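Local coordinates for Lmo2181 protein (Listeria monocytogenes serovar 1/2a, PDB 5JCV), which anchors surface proteins to the cell wall as a class B sortase transpeptidase, cleaving their C-terminal sorting signal and passing them on from a thioester intermediate, at residues V15-T23 against F92-S103. Numbering follows the deposited sequence.
Sequences VGWLTIIDT and FLVAHPTFSYES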
ATOM      1  N   VAL A  15       1.004  -3.016  -5.955  1.00 61.80           N
ATOM      2  CA  VAL A  15       0.545  -1.626  -5.764  1.00 58.27           C
ATOM      3  C   VAL A  15      -0.993  -1.566  -5.718  1.00 58.30           C
ATOM      4  O   VAL A  15      -1.605  -0.483  -5.694  1.00 56.10           O
ATOM      5  CB  VAL A  15       1.135  -0.808  -6.946  1.00 66.13           C
ATOM      6  CG1 VAL A  15       0.234   0.310  -7.464  1.00 68.67           C
ATOM      7  CG2 VAL A  15       2.520  -0.274  -6.567  1.00 66.13           C
ATOM      8  N   GLY A  16      -1.638  -2.736  -5.706  1.00 55.10           N
ATOM      9  CA  GLY A  16      -3.084  -2.778  -5.807  1.00 57.20           C
ATOM     10  C   GLY A  16      -3.656  -4.148  -6.129  1.00 54.54           C
ATOM     11  O   GLY A  16      -2.938  -5.157  -6.132  1.00 52.68           O
ATOM     12  N   TRP A  17      -4.958  -4.164  -6.399  1.00 52.43           N
ATOM     13  CA  TRP A  17      -5.702  -5.393  -6.701  1.00 53.54           C
ATOM     14  C   TRP A  17      -6.823  -5.049  -7.680  1.00 54.58           C
ATOM     15  O   TRP A  17      -7.362  -3.934  -7.654  1.00 50.46           O
ATOM     16  CB  TRP A  17      -6.303  -6.057  -5.449  1.00 51.37           C
ATOM     17  CG  TRP A  17      -6.625  -7.458  -5.730  1.00 49.68           C
ATOM     18  CD1 TRP A  17      -7.742  -7.926  -6.308  1.00 52.30           C
ATOM     19  CD2 TRP A  17      -5.782  -8.590  -5.511  1.00 51.50           C
ATOM     20  NE1 TRP A  17      -7.676  -9.283  -6.443  1.00 51.74           N
ATOM     21  CE2 TRP A  17      -6.457  -9.706  -5.990  1.00 51.53           C
ATOM     22  CE3 TRP A  17      -4.511  -8.760  -4.945  1.00 54.18           C
ATOM     23  CZ2 TRP A  17      -5.923 -10.992  -5.914  1.00 55.35           C
ATOM     24  CZ3 TRP A  17      -3.966 -10.034  -4.891  1.00 54.43           C
ATOM     25  CH2 TRP A  17      -4.673 -11.133  -5.371  1.00 56.41           C
ATOM     26  N   LEU A  18      -7.155  -6.003  -8.555  1.00 52.73           N
ATOM     27  CA  LEU A  18      -8.221  -5.802  -9.549  1.00 52.29           C
ATOM     28  C   LEU A  18      -9.155  -7.015  -9.560  1.00 48.51           C
ATOM     29  O   LEU A  18      -8.715  -8.176  -9.576  1.00 47.88           O
ATOM     30  CB  LEU A  18      -7.566  -5.630 -10.945  1.00 53.00           C
ATOM     31  CG  LEU A  18      -8.547  -5.386 -12.103  1.00 54.42           C
ATOM     32  CD1 LEU A  18      -9.319  -4.087 -11.945  1.00 53.58           C
ATOM     33  CD2 LEU A  18      -7.842  -5.358 -13.442  1.00 53.93           C
ATOM     34  N   THR A  19     -10.446  -6.784  -9.599  1.00 48.87           N
ATOM     35  CA  THR A  19     -11.366  -7.910  -9.639  1.00 47.64           C
ATOM     36  C   THR A  19     -12.523  -7.552 -10.543  1.00 48.84           C
ATOM     37  O   THR A  19     -13.122  -6.464 -10.402  1.00 50.02           O
ATOM     38  CB  THR A  19     -11.951  -8.278  -8.226  1.00 48.83           C
ATOM     39  OG1 THR A  19     -10.906  -8.816  -7.409  1.00 51.11           O
ATOM     40  CG2 THR A  19     -13.021  -9.346  -8.341  1.00 45.47           C
ATOM     41  N   ILE A  20     -12.836  -8.456 -11.470  1.00 45.31           N
ATOM     42  CA  ILE A  20     -14.065  -8.312 -12.221  1.00 46.80           C
ATOM     43  C   ILE A  20     -14.835  -9.633 -12.059  1.00 46.98           C
ATOM     44  O   ILE A  20     -14.337 -10.710 -12.384  1.00 46.90           O
ATOM     45  CB  ILE A  20     -13.822  -8.011 -13.710  1.00 47.77           C
ATOM     46  CG1 ILE A  20     -12.932  -6.795 -13.889  1.00 45.26           C
ATOM     47  CG2 ILE A  20     -15.166  -7.832 -14.437  1.00 49.74           C
ATOM     48  CD1 ILE A  20     -12.601  -6.548 -15.343  1.00 45.33           C
ATOM     49  N   ILE A  21     -16.024  -9.535 -11.484  1.00 49.31           N
ATOM     50  CA  ILE A  21     -16.898 -10.691 -11.226  1.00 51.20           C
ATOM     51  C   ILE A  21     -17.172 -11.481 -12.508  1.00 49.41           C
ATOM     52  O   ILE A  21     -17.341 -10.891 -13.566  1.00 51.95           O
ATOM     53  CB  ILE A  21     -18.252 -10.188 -10.618  1.00 55.08           C
ATOM     54  CG1 ILE A  21     -18.026  -9.498  -9.246  1.00 59.55           C
ATOM     55  CG2 ILE A  21     -19.258 -11.311 -10.462  1.00 55.99           C
ATOM     56  CD1 ILE A  21     -17.359 -10.356  -8.195  1.00 61.95           C
ATOM     57  N   ASP A  22     -17.247 -12.804 -12.405  1.00 51.97           N
ATOM     58  CA  ASP A  22     -17.533 -13.710 -13.549  1.00 51.21           C
ATOM     59  C   ASP A  22     -16.427 -13.658 -14.606  1.00 48.66           C
ATOM     60  O   ASP A  22     -16.683 -13.812 -15.785  1.00 51.96           O
ATOM     61  CB  ASP A  22     -18.909 -13.422 -14.177  1.00 53.08           C
ATOM     62  CG  ASP A  22     -20.064 -13.527 -13.146  1.00 58.38           C
ATOM     63  OD1 ASP A  22     -19.946 -14.247 -12.143  1.00 60.48           O
ATOM     64  OD2 ASP A  22     -21.100 -12.894 -13.340  1.00 59.32           O
ATOM     65  N   THR A  23     -15.190 -13.422 -14.180  1.00 49.01           N
ATOM     66  CA  THR A  23     -14.032 -13.533 -15.087  1.00 46.42           C
ATOM     67  C   THR A  23     -12.896 -14.144 -14.335  1.00 45.03           C
ATOM     68  O   THR A  23     -13.011 -14.349 -13.135  1.00 46.19           O
ATOM     69  CB  THR A  23     -13.576 -12.187 -15.654  1.00 43.56           C
ATOM     70  OG1 THR A  23     -12.841 -11.453 -14.656  1.00 44.05           O
ATOM     71  CG2 THR A  23     -14.765 -11.382 -16.135  1.00 43.78           C
ATOM     72  N   PHE A  92     -23.156  -9.234 -21.267  1.00 60.37           N
ATOM     73  CA  PHE A  92     -22.186  -9.171 -20.181  1.00 54.84           C
ATOM     74  C   PHE A  92     -22.033  -7.762 -19.597  1.00 54.72           C
ATOM     75  O   PHE A  92     -21.920  -7.594 -18.375  1.00 56.87           O
ATOM     76  CB  PHE A  92     -20.838  -9.703 -20.614  1.00 52.03           C
ATOM     77  CG  PHE A  92     -19.891  -9.914 -19.464  1.00 52.34           C
ATOM     78  CD1 PHE A  92     -19.859 -11.138 -18.784  1.00 50.48           C
ATOM     79  CD2 PHE A  92     -19.069  -8.868 -19.018  1.00 48.28           C
ATOM     80  CE1 PHE A  92     -18.984 -11.322 -17.716  1.00 50.06           C
ATOM     81  CE2 PHE A  92     -18.213  -9.052 -17.955  1.00 48.88           C
ATOM     82  CZ  PHE A  92     -18.159 -10.275 -17.310  1.00 49.51           C
ATOM     83  N   LEU A  93     -22.008  -6.761 -20.456  1.00 56.86           N
ATOM     84  CA  LEU A  93     -21.779  -5.395 -20.004  1.00 62.01           C
ATOM     85  C   LEU A  93     -22.946  -4.896 -19.161  1.00 66.23           C
ATOM     86  O   LEU A  93     -22.743  -4.274 -18.115  1.00 70.74           O
ATOM     87  CB  LEU A  93     -21.570  -4.460 -21.197  1.00 64.22           C
ATOM     88  CG  LEU A  93     -21.664  -2.961 -20.885  1.00 66.01           C
ATOM     89  CD1 LEU A  93     -20.500  -2.488 -20.048  1.00 64.17           C
ATOM     90  CD2 LEU A  93     -21.748  -2.147 -22.165  1.00 69.24           C
ATOM     91  N   VAL A  94     -24.162  -5.178 -19.606  1.00 70.64           N
ATOM     92  CA  VAL A  94     -25.340  -4.759 -18.855  1.00 73.30           C
ATOM     93  C   VAL A  94     -25.317  -5.394 -17.458  1.00 68.61           C
ATOM     94  O   VAL A  94     -25.534  -4.728 -16.443  1.00 68.97           O
ATOM     95  CB  VAL A  94     -26.650  -5.130 -19.589  1.00 80.22           C
ATOM     96  CG1 VAL A  94     -27.871  -4.879 -18.694  1.00 80.50           C
ATOM     97  CG2 VAL A  94     -26.769  -4.344 -20.889  1.00 81.47           C
ATOM     98  N   ALA A  95     -25.050  -6.686 -17.418  1.00 61.26           N
ATOM     99  CA  ALA A  95     -24.895  -7.385 -16.156  1.00 59.26           C
ATOM    100  C   ALA A  95     -23.602  -7.001 -15.369  1.00 60.11           C
ATOM    101  O   ALA A  95     -23.453  -7.376 -14.216  1.00 60.75           O
ATOM    102  CB  ALA A  95     -24.952  -8.888 -16.400  1.00 57.25           C
ATOM    103  N   HIS A  96     -22.652  -6.284 -15.956  1.00 57.14           N
ATOM    104  CA  HIS A  96     -21.430  -5.954 -15.193  1.00 57.72           C
ATOM    105  C   HIS A  96     -20.978  -4.528 -15.450  1.00 55.41           C
ATOM    106  O   HIS A  96     -19.856  -4.296 -15.831  1.00 55.58           O
ATOM    107  CB  HIS A  96     -20.304  -6.946 -15.511  1.00 59.01           C
ATOM    108  CG  HIS A  96     -20.668  -8.370 -15.255  1.00 57.74           C
ATOM    109  ND1 HIS A  96     -21.316  -9.154 -16.187  1.00 59.85           N
ATOM    110  CD2 HIS A  96     -20.491  -9.149 -14.162  1.00 61.30           C
ATOM    111  CE1 HIS A  96     -21.521 -10.358 -15.679  1.00 60.57           C
ATOM    112  NE2 HIS A  96     -21.031 -10.379 -14.450  1.00 59.69           N
ATOM    113  N   PRO A  97     -21.850  -3.556 -15.165  1.00 56.23           N
ATOM    114  CA  PRO A  97     -21.494  -2.157 -15.389  1.00 56.24           C
ATOM    115  C   PRO A  97     -20.310  -1.636 -14.546  1.00 52.95           C
ATOM    116  O   PRO A  97     -19.838  -0.525 -14.786  1.00 49.46           O
ATOM    117  CB  PRO A  97     -22.807  -1.411 -15.039  1.00 59.01           C
ATOM    118  CG  PRO A  97     -23.501  -2.285 -14.028  1.00 58.96           C
ATOM    119  CD  PRO A  97     -23.035  -3.711 -14.288  1.00 58.34           C
ATOM    120  N   THR A  98     -19.818  -2.407 -13.571  1.00 51.34           N
ATOM    121  CA  THR A  98     -18.721  -1.929 -12.715  1.00 52.09           C
ATOM    122  C   THR A  98     -17.726  -3.014 -12.360  1.00 50.96           C
ATOM    123  O   THR A  98     -18.050  -4.211 -12.325  1.00 49.91           O
ATOM    124  CB  THR A  98     -19.231  -1.384 -11.315  1.00 56.53           C
ATOM    125  OG1 THR A  98     -19.607  -2.490 -10.480  1.00 52.44           O
ATOM    126  CG2 THR A  98     -20.431  -0.446 -11.459  1.00 55.31           C
ATOM    127  N   PHE A  99     -16.521  -2.589 -12.015  1.00 51.63           N
ATOM    128  CA  PHE A  99     -15.560  -3.496 -11.405  1.00 52.06           C
ATOM    129  C   PHE A  99     -14.896  -2.821 -10.206  1.00 54.17           C
ATOM    130  O   PHE A  99     -15.106  -1.625  -9.970  1.00 51.26           O
ATOM    131  CB  PHE A  99     -14.531  -3.983 -12.434  1.00 51.04           C
ATOM    132  CG  PHE A  99     -13.673  -2.912 -13.018  1.00 50.01           C
ATOM    133  CD1 PHE A  99     -12.441  -2.610 -12.468  1.00 52.44           C
ATOM    134  CD2 PHE A  99     -14.080  -2.216 -14.145  1.00 52.74           C
ATOM    135  CE1 PHE A  99     -11.661  -1.606 -13.002  1.00 52.59           C
ATOM    136  CE2 PHE A  99     -13.289  -1.223 -14.699  1.00 52.75           C
ATOM    137  CZ  PHE A  99     -12.078  -0.913 -14.133  1.00 53.32           C
ATOM    138  N   SER A 100     -14.094  -3.585  -9.461  1.00 57.27           N
ATOM    139  CA  SER A 100     -13.374  -3.034  -8.312  1.00 57.35           C
ATOM    140  C   SER A 100     -11.893  -3.000  -8.481  1.00 55.57           C
ATOM    141  O   SER A 100     -11.257  -3.976  -8.875  1.00 55.24           O
ATOM    142  CB  SER A 100     -13.746  -3.721  -6.983  1.00 62.85           C
ATOM    143  OG  SER A 100     -13.897  -5.099  -7.104  1.00 63.58           O
ATOM    144  N   TYR A 101     -11.361  -1.835  -8.153  1.00 54.37           N
ATOM    145  CA  TYR A 101      -9.975  -1.522  -8.291  1.00 57.18           C
ATOM    146  C   TYR A 101      -9.498  -1.093  -6.920  1.00 61.29           C
ATOM    147  O   TYR A 101     -10.035  -0.146  -6.362  1.00 59.54           O
ATOM    148  CB  TYR A 101      -9.812  -0.351  -9.293  1.00 57.38           C
ATOM    149  CG  TYR A 101      -8.455   0.312  -9.241  1.00 63.43           C
ATOM    150  CD1 TYR A 101      -7.291  -0.419  -9.523  1.00 64.89           C
ATOM    151  CD2 TYR A 101      -8.317   1.678  -8.895  1.00 64.73           C
ATOM    152  CE1 TYR A 101      -6.036   0.181  -9.463  1.00 65.02           C
ATOM    153  CE2 TYR A 101      -7.058   2.287  -8.834  1.00 61.05           C
ATOM    154  CZ  TYR A 101      -5.917   1.530  -9.119  1.00 63.44           C
ATOM    155  OH  TYR A 101      -4.651   2.058  -9.040  1.00 61.27           O
ATOM    156  N   GLU A 102      -8.533  -1.814  -6.363  1.00 63.07           N
ATOM    157  CA  GLU A 102      -7.830  -1.356  -5.165  0.56 65.14           C
ATOM    158  C   GLU A 102      -6.527  -0.672  -5.577  1.00 63.52           C
ATOM    159  O   GLU A 102      -5.830  -1.130  -6.484  1.00 60.14           O
ATOM    160  CB  GLU A 102      -7.511  -2.510  -4.206  0.56 68.00           C
ATOM    161  CG  GLU A 102      -8.545  -2.771  -3.124  0.56 68.93           C
ATOM    162  CD  GLU A 102      -9.547  -3.847  -3.486  0.56 69.77           C
ATOM    163  OE1 GLU A 102      -9.293  -4.999  -3.077  0.56 71.55           O
ATOM    164  OE2 GLU A 102     -10.569  -3.552  -4.172  0.56 68.07           O
ATOM    165  N   SER A 103      -6.227   0.439  -4.922  1.00 60.54           N
ATOM    166  CA  SER A 103      -4.906   1.054  -4.989  1.00 70.43           C
ATOM    167  C   SER A 103      -4.108   0.629  -3.721  1.00 77.36           C
ATOM    168  O   SER A 103      -4.483  -0.323  -2.999  1.00 75.82           O
ATOM    169  CB  SER A 103      -5.032   2.567  -5.051  1.00 67.15           C
ATOM    170  OG  SER A 103      -5.750   2.988  -3.898  1.00 65.98           O
TER
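Antiparallel pairing of strands 15-19 and 98-102 closes the sortase beta-barrel, and Trp17 and Glu102 form one of its hydrogen-bonded pairs. Glu102 N reaches Trp17 O at 2.7 Å, while the return bond from Trp17 N to Glu102 O is longer, 3.2 Å, with the donor well above the carbonyl plane. Thr19 and Ser100 make the second such pair. Between them, Leu18 and Tyr101 are a non-hydrogen-bonded pair whose side chains face the barrel interior. There, with CG between the backbone N and carbonyl carbon (chi1 63°), the Phe99 ring meets Leu18 CD1 at its CD1, 3.5 Å away. Ile20 CG1 packs on Phe99 CB. Leu163 of strand 160-165 touches Leu18, Ile20 and Phe99. On the other sheet face, Trp17 NE1 and Thr19 OG1 both hydrogen-bond to Asp26 OD1.

Beyond the strands, a type II turn from Ile20 to Thr23 carries Asp22 to His96. His96 NE2 donates to Asp22 OD2 at 2.7 Å, on the anti side of the carboxylate but tilted out of its plane, with carboxylate and ring 85° apart. His96 ND1 donates to Phe92 O at 2.8 Å. Both bonds lie close to the His96 ring plane and fix its rotation. Thr23 CG2 touches Phe92 CZ.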